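Local atomic coordinates of Galactose/lactose metabolism regulatory protein GAL80 (Saccharomyces cerevisiae, PDB entry 3BTV), a protein that represses the galactose and lactose metabolic genes of yeast by binding the activator GAL4 and blocking its transcriptional activation when no inducing sugar is present. Residues T80-S83 with F84-S88; H369-Y372 with Q373-S376. The protein carries 1 engineered substitution. All coordinates share one frame; numbering follows the deposited sequence.

Contact 1: T80-S83 with F84-S88; sequences TLES and FASSS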
loop_
_atom_site.group_PDB
_atom_site.type_symbol
_atom_site.label_atom_id
_atom_site.label_comp_id
_atom_site.label_asym_id
_atom_site.label_seq_id
_atom_site.Cartn_x
_atom_site.Cartn_y
_atom_site.Cartn_z
ATOM N N THR B 80 17.200 -27.919 37.804
ATOM C CA THR B 80 16.111 -28.389 36.959
ATOM C C THR B 80 15.077 -27.294 36.767
ATOM O O THR B 80 15.011 -26.344 37.551
ATOM C CB THR B 80 15.408 -29.606 37.588
ATOM O OG1 THR B 80 14.785 -29.216 38.818
ATOM C CG2 THR B 80 16.411 -30.709 37.869
ATOM N N LEU B 81 14.267 -27.426 35.726
ATOM C CA LEU B 81 13.172 -26.491 35.517
ATOM C C LEU B 81 12.204 -26.624 36.687
ATOM O O LEU B 81 11.613 -25.645 37.139
ATOM C CB LEU B 81 12.459 -26.784 34.197
ATOM C CG LEU B 81 11.370 -25.793 33.766
ATOM C CD1 LEU B 81 11.940 -24.389 33.620
ATOM C CD2 LEU B 81 10.697 -26.243 32.469
ATOM N N GLU B 82 12.060 -27.850 37.177
ATOM C CA GLU B 82 11.158 -28.137 38.286
ATOM C C GLU B 82 11.542 -27.381 39.554
ATOM O O GLU B 82 10.709 -26.713 40.162
ATOM C CB GLU B 82 11.127 -29.635 38.572
ATOM C CG GLU B 82 10.404 -29.991 39.853
ATOM C CD GLU B 82 10.147 -31.474 39.971
ATOM O OE1 GLU B 82 10.256 -32.176 38.945
ATOM O OE2 GLU B 82 9.830 -31.934 41.088
ATOM N N SER B 83 12.802 -27.505 39.957
ATOM C CA SER B 83 13.302 -26.768 41.109
ATOM C C SER B 83 13.110 -25.267 40.897
ATOM O O SER B 83 12.553 -24.574 41.748
ATOM C CB SER B 83 14.777 -27.089 41.348
ATOM O OG SER B 83 15.534 -26.913 40.162
ATOM N N PHE B 84 13.564 -24.775 39.749
ATOM C CA PHE B 84 13.403 -23.366 39.393
ATOM C C PHE B 84 11.961 -22.892 39.587
ATOM O O PHE B 84 11.706 -21.931 40.316
ATOM C CB PHE B 84 13.858 -23.127 37.945
ATOM C CG PHE B 84 13.732 -21.692 37.482
ATOM C CD1 PHE B 84 14.722 -20.761 37.775
ATOM C CD2 PHE B 84 12.634 -21.283 36.738
ATOM C CE1 PHE B 84 14.616 -19.449 37.349
ATOM C CE2 PHE B 84 12.516 -19.959 36.296
ATOM C CZ PHE B 84 13.509 -19.041 36.601
ATOM N N ALA B 85 11.021 -23.581 38.943
ATOM C CA ALA B 85 9.620 -23.161 38.933
ATOM C C ALA B 85 8.938 -23.315 40.291
ATOM O O ALA B 85 7.997 -22.582 40.606
ATOM C CB ALA B 85 8.846 -23.923 37.865
ATOM N N SER B 86 9.410 -24.275 41.082
ATOM C CA SER B 86 8.822 -24.559 42.383
ATOM C C SER B 86 9.273 -23.555 43.435
ATOM O O SER B 86 8.519 -23.221 44.348
ATOM C CB SER B 86 9.177 -25.977 42.829
ATOM O OG SER B 86 8.684 -26.933 41.905
ATOM N N SER B 87 10.507 -23.077 43.299
ATOM C CA SER B 87 11.081 -22.148 44.266
ATOM C C SER B 87 10.088 -21.068 44.675
ATOM O O SER B 87 9.260 -20.641 43.876
ATOM C CB SER B 87 12.353 -21.502 43.708
ATOM O OG SER B 87 12.901 -20.569 44.630
ATOM N N SER B 88 10.176 -20.633 45.926
ATOM C CA SER B 88 9.308 -19.579 46.428
ATOM C C SER B 88 10.077 -18.274 46.571
ATOM O O SER B 88 9.543 -17.279 47.058
ATOM C CB SER B 88 8.695 -19.984 47.766
ATOM O OG SER B 88 9.679 -20.534 48.626
#
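Thr80 and Phe84 meet through the backbone at the start of the short helix 81-86, where Thr80 takes the N-cap position. The helix belongs to the Rossmann fold. Thr80 O accepts Phe84 N at 3.1 Å in a nearly straight bond (169°). Next, Leu81 O takes Ala85 N at 2.8 Å. The side chains of Leu81 and Phe84 touch loosely, Leu81 CD1 to Phe84 CD2 at 4.5 Å, and both rest on Tyr56 of strand 50-56. Glu82 O is gripped twice by one residue: Ser86 N binds it at 2.9 Å and Ser86 OG at 2.7 Å. The two donors come from opposite faces of the carbonyl plane, the hydroxyl well above it. With OG beside its own backbone N (chi1 -60°), Ser86 can reach back one turn. Asn115 OD1 is also within bonding reach of this OG, whose one proton serves one acceptor at a time. With an alanine here, Glu82 O would probably keep Ser86 N but lose its shorter bond, and Asn115 a neighbour. Ser83 O accepts Ser87 N at 3.0 Å, in the last helical turn. Ser83 OG donates back to Thr80 O at 2.7 Å, on the same face as Phe84 N.

Contact 2: H369-Y372 with Q373-S376; sequences HRLY and QSIS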
loop_
_atom_site.group_PDB
_atom_site.type_symbol
_atom_site.label_atom_id
_atom_site.label_comp_id
_atom_site.label_asym_id
_atom_site.label_seq_id
_atom_site.Cartn_x
_atom_site.Cartn_y
_atom_site.Cartn_z
ATOM N N HIS B 369 13.104 -1.006 28.737
ATOM C CA HIS B 369 13.299 -0.385 30.040
ATOM C C HIS B 369 11.985 0.207 30.518
ATOM O O HIS B 369 11.599 0.050 31.677
ATOM C CB HIS B 369 14.356 0.715 29.964
ATOM C CG HIS B 369 14.648 1.355 31.287
ATOM N ND1 HIS B 369 14.062 2.536 31.690
ATOM C CD2 HIS B 369 15.452 0.967 32.305
ATOM C CE1 HIS B 369 14.499 2.853 32.896
ATOM N NE2 HIS B 369 15.342 1.917 33.292
ATOM N N ARG B 370 11.300 0.883 29.604
ATOM C CA ARG B 370 10.071 1.596 29.924
ATOM C C ARG B 370 8.947 0.613 30.214
ATOM O O ARG B 370 7.992 0.933 30.923
ATOM C CB ARG B 370 9.699 2.567 28.793
ATOM C CG ARG B 370 10.562 3.831 28.791
ATOM C CD ARG B 370 10.493 4.602 27.477
ATOM N NE ARG B 370 9.216 5.294 27.292
ATOM C CZ ARG B 370 9.054 6.617 27.340
ATOM N NH1 ARG B 370 10.090 7.423 27.561
ATOM N NH2 ARG B 370 7.848 7.137 27.159
ATOM N N LEU B 371 9.072 -0.591 29.668
ATOM C CA LEU B 371 8.128 -1.663 29.972
ATOM C C LEU B 371 8.296 -2.123 31.429
ATOM O O LEU B 371 7.323 -2.250 32.172
ATOM C CB LEU B 371 8.331 -2.838 29.011
ATOM C CG LEU B 371 7.480 -4.083 29.256
ATOM C CD1 LEU B 371 6.003 -3.714 29.366
ATOM C CD2 LEU B 371 7.714 -5.105 28.148
ATOM N N TYR B 372 9.539 -2.375 31.826
ATOM C CA TYR B 372 9.844 -2.735 33.208
ATOM C C TYR B 372 9.364 -1.655 34.162
ATOM O O TYR B 372 8.753 -1.949 35.184
ATOM C CB TYR B 372 11.344 -2.963 33.400
ATOM C CG TYR B 372 11.759 -4.398 33.192
ATOM C CD1 TYR B 372 12.116 -4.859 31.934
ATOM C CD2 TYR B 372 11.777 -5.299 34.254
ATOM C CE1 TYR B 372 12.479 -6.172 31.736
ATOM C CE2 TYR B 372 12.144 -6.619 34.066
ATOM C CZ TYR B 372 12.493 -7.047 32.802
ATOM O OH TYR B 372 12.859 -8.352 32.590
ATOM N N GLN B 373 9.637 -0.404 33.816
ATOM C CA GLN B 373 9.218 0.717 34.644
ATOM C C GLN B 373 7.702 0.703 34.842
ATOM O O GLN B 373 7.211 0.859 35.961
ATOM C CB GLN B 373 9.673 2.044 34.030
ATOM C CG GLN B 373 9.411 3.263 34.896
ATOM C CD GLN B 373 10.380 3.374 36.061
ATOM O OE1 GLN B 373 10.001 3.201 37.221
ATOM N NE2 GLN B 373 11.644 3.655 35.755
ATOM N N SER B 374 6.964 0.496 33.758
ATOM C CA SER B 374 5.508 0.511 33.826
ATOM C C SER B 374 4.995 -0.642 34.693
ATOM O O SER B 374 3.912 -0.564 35.278
ATOM C CB SER B 374 4.887 0.482 32.420
ATOM O OG SER B 374 4.759 -0.841 31.926
ATOM N N ILE B 375 5.790 -1.702 34.793
ATOM C CA ILE B 375 5.417 -2.847 35.611
ATOM C C ILE B 375 5.477 -2.515 37.105
ATOM O O ILE B 375 4.483 -2.657 37.818
ATOM C CB ILE B 375 6.302 -4.067 35.313
ATOM C CG1 ILE B 375 6.025 -4.591 33.904
ATOM C CG2 ILE B 375 6.049 -5.171 36.341
ATOM C CD1 ILE B 375 6.834 -5.820 33.527
ATOM N N SER B 376 6.635 -2.062 37.574
ATOM C CA SER B 376 6.798 -1.727 38.983
ATOM C C SER B 376 5.848 -0.611 39.412
ATOM O O SER B 376 5.319 -0.636 40.517
ATOM C CB SER B 376 8.245 -1.342 39.293
ATOM O OG SER B 376 8.530 -0.029 38.862
#
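His369 and Gln373 sit one turn apart on helix 363-380 and are joined by a backbone bond. Gln373 N donates to His369 O at 2.9 Å, in the carbonyl plane. Ser374 N reaches Arg370 O at 3.0 Å from above its plane, and Ser376 N reaches Tyr372 O at 3.2 Å. Ile375 N is shared: it binds Leu371 O at 3.1 Å and, weakly, Tyr372 O.

One side-chain hydrogen bond crosses the segments. Ser374 OG donates to Leu371 O at 2.9 Å, with a chi1 of 85° that swings it back over the preceding turn. It comes from the same face of the carbonyl as Ile375 N.

Other side-chain contacts across the segments are van der Waals. The side chains of His369 and Gln373 run alongside each other in the same direction, the ring and amide planes 72° apart. Ile375 lays CG1 against Leu371 O at 3.2 Å.

Tyr372 and Arg370 reach other parts of the chain. Tyr372 OH bonds His39 ND1 and its ring meets Phe50 edge to face, while Arg370 NE bonds Lys157 O. The backbone amides here thus find carbonyls one turn back, while Tyr372 and Arg370 bond beyond the helix.

Contact 1 comes first along the chain, in the Rossmann part, and contact 2 follows far downstream. They are in series, neither nesting nor crossing. Each closes only a local turn of its own helix, so neither closes a long loop. Helix 81-86 joins strand 76-78, at the edge of the six-stranded parallel sheet, to strand 92-95, and contact 1 packs between that sheet and helix 102-112. Contact 2 lies on helix 363-380, which returns to the same part and meets helix 39-45 and strand 92-95, as well as helix 159-169. Their centres are about 25 Å apart and their nearest atoms about 11 Å, without touching. The parallel sheet is their shared neighbour.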